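Local coordinates for protein CocE/NonD family hydrolase (Staphylococcus aureus subsp. aureus COL, PDB 3III) that is probably a serine hydrolase of the alpha/beta-hydrolase clan, related to X-Pro dipeptidyl-peptidases and cocaine esterase, with its natural substrate unestablished, at residues V406-L411 with E493-P498. Numbering follows the deposited sequence.
Sequences VGNMNL and EIELLP
The side-chain amide of Asn-410 reaches diagonally across to Glu-493, and ND2 donates an almost straight hydrogen bond of 2.9 Å to OE1. CG stands anti to the backbone N (chi1 -177°), and the amide at its end comes within bonding distance of Glu-493. OE1 lies in the plane of that amide, whereas the N-H comes from above the carboxylate plane. ND2 also bonds to Ile-471 O, while OD1, 3.3 Å from Glu-493 CB, is buried without a polar partner. Next along the strands, Leu-411 and Ile-494 form an antiparallel hydrogen-bonded pair (Leu-411 N to Ile-494 O 3.0 Å, Ile-494 N to Leu-411 O 2.8 Å). On the opposite face Leu-496 lays CD2 against Leu-411 CB at 3.6 Å and its CB against Met-409 CB, in a layer with Ala-427 of strand 424-432. Farther along, Leu-496 N makes only a weak bond to Met-409 O, and a water links Gly-407 O with Leu-497 O where segment 406-411 turns a corner at Gly-407. The Asn-408 amide lies alongside the Pro-498 ring; Glu-495 forms a salt bridge to Arg-276. Within the antiparallel sheet of the C-terminal non-catalytic domain, directed bonds thus fix this pair's polar face, and apolar packing its other.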
loop_
_atom_site.group_PDB
_atom_site.type_symbol
_atom_site.label_atom_id
_atom_site.label_comp_id
_atom_site.label_asym_id
_atom_site.label_seq_id
_atom_site.Cartn_x
_atom_site.Cartn_y
_atom_site.Cartn_z
ATOM N N VAL A 406 -6.560 -16.794 3.932
ATOM C CA VAL A 406 -6.608 -15.589 3.114
ATOM C C VAL A 406 -7.460 -14.547 3.787
ATOM O O VAL A 406 -8.669 -14.681 3.864
ATOM C CB VAL A 406 -7.120 -15.881 1.701
ATOM C CG1 VAL A 406 -7.183 -14.565 0.845
ATOM C CG2 VAL A 406 -6.243 -16.920 0.963
ATOM N N GLY A 407 -6.826 -13.468 4.200
ATOM C CA GLY A 407 -7.491 -12.406 4.880
ATOM C C GLY A 407 -6.745 -11.879 6.097
ATOM O O GLY A 407 -5.492 -12.011 6.202
ATOM N N ASN A 408 -7.491 -11.205 6.978
ATOM C CA ASN A 408 -6.949 -10.668 8.227
ATOM C C ASN A 408 -6.789 -11.776 9.245
ATOM O O ASN A 408 -7.474 -12.773 9.164
ATOM C CB ASN A 408 -7.869 -9.573 8.786
ATOM C CG ASN A 408 -7.701 -8.209 8.063
ATOM O OD1 ASN A 408 -6.851 -7.385 8.456
ATOM N ND2 ASN A 408 -8.558 -7.941 7.077
HETATM N N MSE A 409 -5.861 -11.604 10.188
HETATM C CA MSE A 409 -5.799 -12.449 11.385
HETATM C C MSE A 409 -5.706 -11.539 12.567
HETATM O O MSE A 409 -5.196 -10.414 12.463
HETATM C CB MSE A 409 -4.571 -13.343 11.356
HETATM C CG MSE A 409 -4.337 -14.043 10.025
HETATM SE SE MSE A 409 -3.038 -15.557 10.271
HETATM C CE MSE A 409 -2.342 -15.649 8.359
ATOM N N ASN A 410 -6.165 -12.057 13.694
ATOM C CA ASN A 410 -6.302 -11.298 14.928
ATOM C C ASN A 410 -5.583 -12.093 15.994
ATOM O O ASN A 410 -5.950 -13.261 16.284
ATOM C CB ASN A 410 -7.807 -11.096 15.285
ATOM C CG ASN A 410 -8.002 -10.247 16.526
ATOM O OD1 ASN A 410 -7.036 -9.842 17.173
ATOM N ND2 ASN A 410 -9.266 -9.943 16.859
ATOM N N LEU A 411 -4.578 -11.463 16.581
ATOM C CA LEU A 411 -3.869 -12.080 17.693
ATOM C C LEU A 411 -4.300 -11.450 19.015
ATOM O O LEU A 411 -3.957 -10.290 19.291
ATOM C CB LEU A 411 -2.356 -11.960 17.484
ATOM C CG LEU A 411 -1.536 -12.538 18.634
ATOM C CD1 LEU A 411 -1.873 -14.032 18.819
ATOM C CD2 LEU A 411 -0.003 -12.311 18.371
ATOM N N GLU A 493 -5.721 -6.966 21.291
ATOM C CA GLU A 493 -5.934 -7.636 20.004
ATOM C C GLU A 493 -5.120 -6.923 18.971
ATOM O O GLU A 493 -5.270 -5.702 18.782
ATOM C CB GLU A 493 -7.399 -7.600 19.616
ATOM C CG GLU A 493 -8.222 -8.373 20.602
ATOM C CD GLU A 493 -9.689 -8.376 20.306
ATOM O OE1 GLU A 493 -10.093 -8.330 19.132
ATOM O OE2 GLU A 493 -10.458 -8.474 21.288
ATOM N N ILE A 494 -4.221 -7.684 18.358
ATOM C CA ILE A 494 -3.250 -7.179 17.418
ATOM C C ILE A 494 -3.695 -7.493 16.005
ATOM O O ILE A 494 -3.982 -8.671 15.667
ATOM C CB ILE A 494 -1.865 -7.761 17.679
ATOM C CG1 ILE A 494 -1.424 -7.426 19.111
ATOM C CG2 ILE A 494 -0.807 -7.182 16.728
ATOM C CD1 ILE A 494 -0.011 -8.003 19.472
ATOM N N GLU A 495 -3.780 -6.438 15.193
ATOM C CA GLU A 495 -4.109 -6.549 13.727
ATOM C C GLU A 495 -2.919 -7.126 12.906
ATOM O O GLU A 495 -1.982 -6.406 12.571
ATOM C CB GLU A 495 -4.512 -5.152 13.187
ATOM C CG GLU A 495 -4.927 -5.078 11.701
ATOM C CD GLU A 495 -5.220 -3.649 11.248
ATOM O OE1 GLU A 495 -4.849 -2.706 11.966
ATOM O OE2 GLU A 495 -5.874 -3.449 10.186
ATOM N N LEU A 496 -2.970 -8.407 12.607
ATOM C CA LEU A 496 -2.108 -8.958 11.540
ATOM C C LEU A 496 -2.705 -8.503 10.181
ATOM O O LEU A 496 -3.877 -8.667 9.933
ATOM C CB LEU A 496 -1.956 -10.490 11.618
ATOM C CG LEU A 496 -1.159 -11.097 12.753
ATOM C CD1 LEU A 496 0.218 -10.494 12.853
ATOM C CD2 LEU A 496 -1.942 -10.957 14.050
ATOM N N LEU A 497 -1.876 -7.878 9.354
ATOM C CA LEU A 497 -2.321 -7.281 8.125
ATOM C C LEU A 497 -2.649 -8.386 7.138
ATOM O O LEU A 497 -2.158 -9.532 7.284
ATOM C CB LEU A 497 -1.237 -6.360 7.606
ATOM C CG LEU A 497 -1.081 -5.098 8.492
ATOM C CD1 LEU A 497 0.075 -4.295 7.893
ATOM C CD2 LEU A 497 -2.361 -4.241 8.595
ATOM N N PRO A 498 -3.516 -8.071 6.147
ATOM C CA PRO A 498 -4.048 -9.110 5.238
ATOM C C PRO A 498 -2.940 -9.847 4.468
ATOM O O PRO A 498 -2.000 -9.214 3.965
ATOM C CB PRO A 498 -4.902 -8.321 4.261
ATOM C CG PRO A 498 -5.321 -7.071 5.055
ATOM C CD PRO A 498 -4.161 -6.765 5.911
HETATM O O HOH W 1 -3.136 -11.957 7.680
HETATM O O HOH W 2 -5.962 -4.796 7.765
#